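PDB 3CE2: putative peptidase, which is probably a zinc-dependent oligopeptidase of the M3B family that degrades small bioactive peptides. Local coordinates for residues A[378-384]-A[414-419]. Residues are numbered along the deposited sequence; the frame is centred on the assembly and turned at random.
Sequences GCYDSHP and RKHQPF. With ZN (zinc ion), chain G.
Tyr380 and Arg414 carry this contact, their side chains running past each other in opposite directions, with ring and guanidinium planes 65° apart. Tyr380 OH donates a hydrogen bond to Gln417 O at 2.5 Å, meeting it in the carbonyl plane, and this oxygen also lies at the edge of the phenol. With CG anti to the backbone N (chi1 -166°), the Tyr380 ring extends from the hairpin loop to the chain following helix 394-416. There Phe419 CA sits over one face of that ring, 3.8 Å from its centroid, a CH-pi contact. The Phe419 ring turns an edge to the Tyr380 face in an offset T-shaped pair, planes at 85°. The extended Arg414 has Cys379 O over one guanidinium face, 3.3 Å from NE at an angle too poor for a hydrogen bond. The type I turn from Cys379 to Ser382 is closed by Ser382 N to Cys379 O and reinforced by Cys379 N donating to Ser382 OG at 2.6 Å. His416 points away from this loop, its NE2 binding a zinc ion at 2.1 Å. Hydrogen bonding, ring packing and a guanidinium against backbone carbonyls thus let Tyr380 and Arg414 together tie the loop to the helix end.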
ATOM      1  N   GLY A 378      -8.622  13.736  -1.005  1.00 49.55           N
ATOM      2  CA  GLY A 378      -9.754  14.453  -0.450  1.00 50.77           C
ATOM      3  C   GLY A 378      -9.454  14.541   1.017  1.00 51.50           C
ATOM      4  O   GLY A 378      -8.398  14.102   1.462  1.00 57.62           O
ATOM      5  N   CYS A 379     -10.352  15.126   1.785  1.00 55.35           N
ATOM      6  CA  CYS A 379     -10.162  15.111   3.229  1.00 58.53           C
ATOM      7  C   CYS A 379     -11.520  14.989   3.842  1.00 54.07           C
ATOM      8  O   CYS A 379     -12.518  14.811   3.123  1.00 51.72           O
ATOM      9  CB  CYS A 379      -9.492  16.395   3.720  1.00 62.62           C
ATOM     10  SG  CYS A 379     -10.421  17.856   3.210  1.00 63.67           S
ATOM     11  N   TYR A 380     -11.555  15.128   5.164  1.00 52.90           N
ATOM     12  CA  TYR A 380     -12.770  14.911   5.929  1.00 53.38           C
ATOM     13  C   TYR A 380     -13.920  15.720   5.377  1.00 51.47           C
ATOM     14  O   TYR A 380     -15.045  15.236   5.302  1.00 53.60           O
ATOM     15  CB  TYR A 380     -12.540  15.218   7.409  1.00 55.51           C
ATOM     16  CG  TYR A 380     -13.637  14.716   8.306  1.00 58.06           C
ATOM     17  CD1 TYR A 380     -13.719  13.363   8.649  1.00 56.56           C
ATOM     18  CD2 TYR A 380     -14.606  15.593   8.807  1.00 59.15           C
ATOM     19  CE1 TYR A 380     -14.731  12.894   9.475  1.00 61.05           C
ATOM     20  CE2 TYR A 380     -15.627  15.141   9.630  1.00 59.85           C
ATOM     21  CZ  TYR A 380     -15.686  13.790   9.969  1.00 62.76           C
ATOM     22  OH  TYR A 380     -16.696  13.342  10.791  1.00 58.49           O
ATOM     23  N   ASP A 381     -13.621  16.930   4.925  1.00 59.46           N
ATOM     24  CA  ASP A 381     -14.669  17.860   4.508  1.00 69.30           C
ATOM     25  C   ASP A 381     -15.122  17.793   3.038  1.00 69.54           C
ATOM     26  O   ASP A 381     -16.196  18.286   2.689  1.00 68.42           O
ATOM     27  CB  ASP A 381     -14.287  19.279   4.937  1.00 72.83           C
ATOM     28  CG  ASP A 381     -14.282  19.430   6.459  1.00 76.62           C
ATOM     29  OD1 ASP A 381     -15.354  19.196   7.071  1.00 73.93           O
ATOM     30  OD2 ASP A 381     -13.217  19.750   7.043  1.00 77.11           O
ATOM     31  N   SER A 382     -14.327  17.143   2.194  1.00 68.38           N
ATOM     32  CA  SER A 382     -14.623  17.054   0.764  1.00 64.89           C
ATOM     33  C   SER A 382     -15.226  15.710   0.381  1.00 64.70           C
ATOM     34  O   SER A 382     -15.180  14.757   1.154  1.00 67.73           O
ATOM     35  CB  SER A 382     -13.325  17.237  -0.014  1.00 63.08           C
ATOM     36  OG  SER A 382     -12.284  16.414   0.513  1.00 62.38           O
ATOM     37  N   HIS A 383     -15.771  15.613  -0.822  1.00 64.04           N
ATOM     38  CA  HIS A 383     -16.027  14.294  -1.355  1.00 67.22           C
ATOM     39  C   HIS A 383     -14.668  13.790  -1.827  1.00 62.50           C
ATOM     40  O   HIS A 383     -13.698  14.538  -1.750  1.00 57.73           O
ATOM     41  CB  HIS A 383     -17.104  14.278  -2.451  1.00 69.02           C
ATOM     42  CG  HIS A 383     -17.071  15.457  -3.360  1.00 72.09           C
ATOM     43  ND1 HIS A 383     -18.055  16.422  -3.356  1.00 71.07           N
ATOM     44  CD2 HIS A 383     -16.188  15.821  -4.318  1.00 76.74           C
ATOM     45  CE1 HIS A 383     -17.774  17.338  -4.264  1.00 75.87           C
ATOM     46  NE2 HIS A 383     -16.648  16.994  -4.866  1.00 81.89           N
ATOM     47  N   PRO A 384     -14.574  12.504  -2.234  1.00 56.26           N
ATOM     48  CA  PRO A 384     -13.273  12.020  -2.685  1.00 58.66           C
ATOM     49  C   PRO A 384     -12.948  12.609  -4.058  1.00 63.00           C
ATOM     50  O   PRO A 384     -13.843  12.979  -4.814  1.00 69.12           O
ATOM     51  CB  PRO A 384     -13.464  10.506  -2.778  1.00 55.13           C
ATOM     52  CG  PRO A 384     -14.929  10.302  -2.907  1.00 53.19           C
ATOM     53  CD  PRO A 384     -15.619  11.467  -2.294  1.00 49.33           C
ATOM     54  N   ARG A 414     -15.689   8.709   6.061  1.00 47.99           N
ATOM     55  CA  ARG A 414     -15.863  10.119   6.430  1.00 50.30           C
ATOM     56  C   ARG A 414     -17.293  10.407   6.842  1.00 51.70           C
ATOM     57  O   ARG A 414     -17.534  11.146   7.793  1.00 53.47           O
ATOM     58  CB  ARG A 414     -15.495  11.027   5.265  1.00 48.98           C
ATOM     59  CG  ARG A 414     -14.008  11.190   5.096  1.00 51.46           C
ATOM     60  CD  ARG A 414     -13.683  11.683   3.722  1.00 49.75           C
ATOM     61  NE  ARG A 414     -12.264  11.531   3.482  1.00 51.68           N
ATOM     62  CZ  ARG A 414     -11.690  11.693   2.302  1.00 50.70           C
ATOM     63  NH1 ARG A 414     -12.413  12.045   1.242  1.00 53.64           N
ATOM     64  NH2 ARG A 414     -10.386  11.515   2.200  1.00 46.80           N
ATOM     65  N   LYS A 415     -18.224   9.809   6.106  1.00 45.18           N
ATOM     66  CA  LYS A 415     -19.641   9.896   6.384  1.00 44.38           C
ATOM     67  C   LYS A 415     -20.035   9.260   7.739  1.00 46.25           C
ATOM     68  O   LYS A 415     -21.030   9.636   8.331  1.00 49.75           O
ATOM     69  CB  LYS A 415     -20.400   9.225   5.240  1.00 43.96           C
ATOM     70  CG  LYS A 415     -21.781   9.742   5.007  1.00 55.99           C
ATOM     71  CD  LYS A 415     -22.158   9.662   3.520  1.00 65.29           C
ATOM     72  CE  LYS A 415     -23.516   8.945   3.323  1.00 69.59           C
ATOM     73  NZ  LYS A 415     -23.412   7.430   3.395  1.00 67.44           N
ATOM     74  N   HIS A 416     -19.272   8.301   8.240  1.00 44.17           N
ATOM     75  CA  HIS A 416     -19.679   7.648   9.485  1.00 46.64           C
ATOM     76  C   HIS A 416     -18.721   7.805  10.663  1.00 47.36           C
ATOM     77  O   HIS A 416     -19.044   7.367  11.737  1.00 55.20           O
ATOM     78  CB  HIS A 416     -19.997   6.156   9.267  1.00 47.91           C
ATOM     79  CG  HIS A 416     -21.216   5.907   8.420  1.00 50.30           C
ATOM     80  ND1 HIS A 416     -21.152   5.721   7.052  1.00 43.39           N
ATOM     81  CD2 HIS A 416     -22.531   5.819   8.749  1.00 49.81           C
ATOM     82  CE1 HIS A 416     -22.369   5.508   6.579  1.00 42.34           C
ATOM     83  NE2 HIS A 416     -23.225   5.570   7.587  1.00 49.22           N
ATOM     84  N   GLN A 417     -17.561   8.434  10.500  1.00 45.07           N
ATOM     85  CA  GLN A 417     -16.639   8.536  11.637  1.00 38.12           C
ATOM     86  C   GLN A 417     -16.331   9.962  12.033  1.00 40.45           C
ATOM     87  O   GLN A 417     -16.406  10.879  11.214  1.00 44.57           O
ATOM     88  CB  GLN A 417     -15.320   7.817  11.341  1.00 37.02           C
ATOM     89  CG  GLN A 417     -15.498   6.399  10.950  1.00 32.82           C
ATOM     90  CD  GLN A 417     -15.910   5.549  12.132  1.00 35.66           C
ATOM     91  OE1 GLN A 417     -15.519   5.817  13.274  1.00 43.10           O
ATOM     92  NE2 GLN A 417     -16.650   4.491  11.861  1.00 31.38           N
ATOM     93  N   PRO A 418     -15.944  10.164  13.291  1.00 39.91           N
ATOM     94  CA  PRO A 418     -15.520  11.524  13.531  1.00 38.75           C
ATOM     95  C   PRO A 418     -14.116  11.723  12.918  1.00 45.63           C
ATOM     96  O   PRO A 418     -13.477  10.755  12.457  1.00 44.38           O
ATOM     97  CB  PRO A 418     -15.509  11.625  15.059  1.00 32.55           C
ATOM     98  CG  PRO A 418     -15.263  10.229  15.530  1.00 38.98           C
ATOM     99  CD  PRO A 418     -15.805   9.295  14.475  1.00 37.31           C
ATOM    100  N   PHE A 419     -13.660  12.971  12.904  1.00 47.18           N
ATOM    101  CA  PHE A 419     -12.474  13.363  12.150  1.00 43.52           C
ATOM    102  C   PHE A 419     -11.288  12.533  12.556  1.00 43.24           C
ATOM    103  O   PHE A 419     -10.554  12.027  11.722  1.00 43.58           O
ATOM    104  CB  PHE A 419     -12.174  14.846  12.359  1.00 42.33           C
ATOM    105  CG  PHE A 419     -10.814  15.255  11.907  1.00 43.05           C
ATOM    106  CD1 PHE A 419     -10.546  15.455  10.558  1.00 47.23           C
ATOM    107  CD2 PHE A 419      -9.794  15.434  12.820  1.00 39.22           C
ATOM    108  CE1 PHE A 419      -9.272  15.831  10.127  1.00 43.96           C
ATOM    109  CE2 PHE A 419      -8.517  15.811  12.393  1.00 46.08           C
ATOM    110  CZ  PHE A 419      -8.259  16.006  11.045  1.00 41.97           C
TER
HETATM  111 ZN    ZN G 706     -24.656   3.999   7.667  0.50 51.01          ZN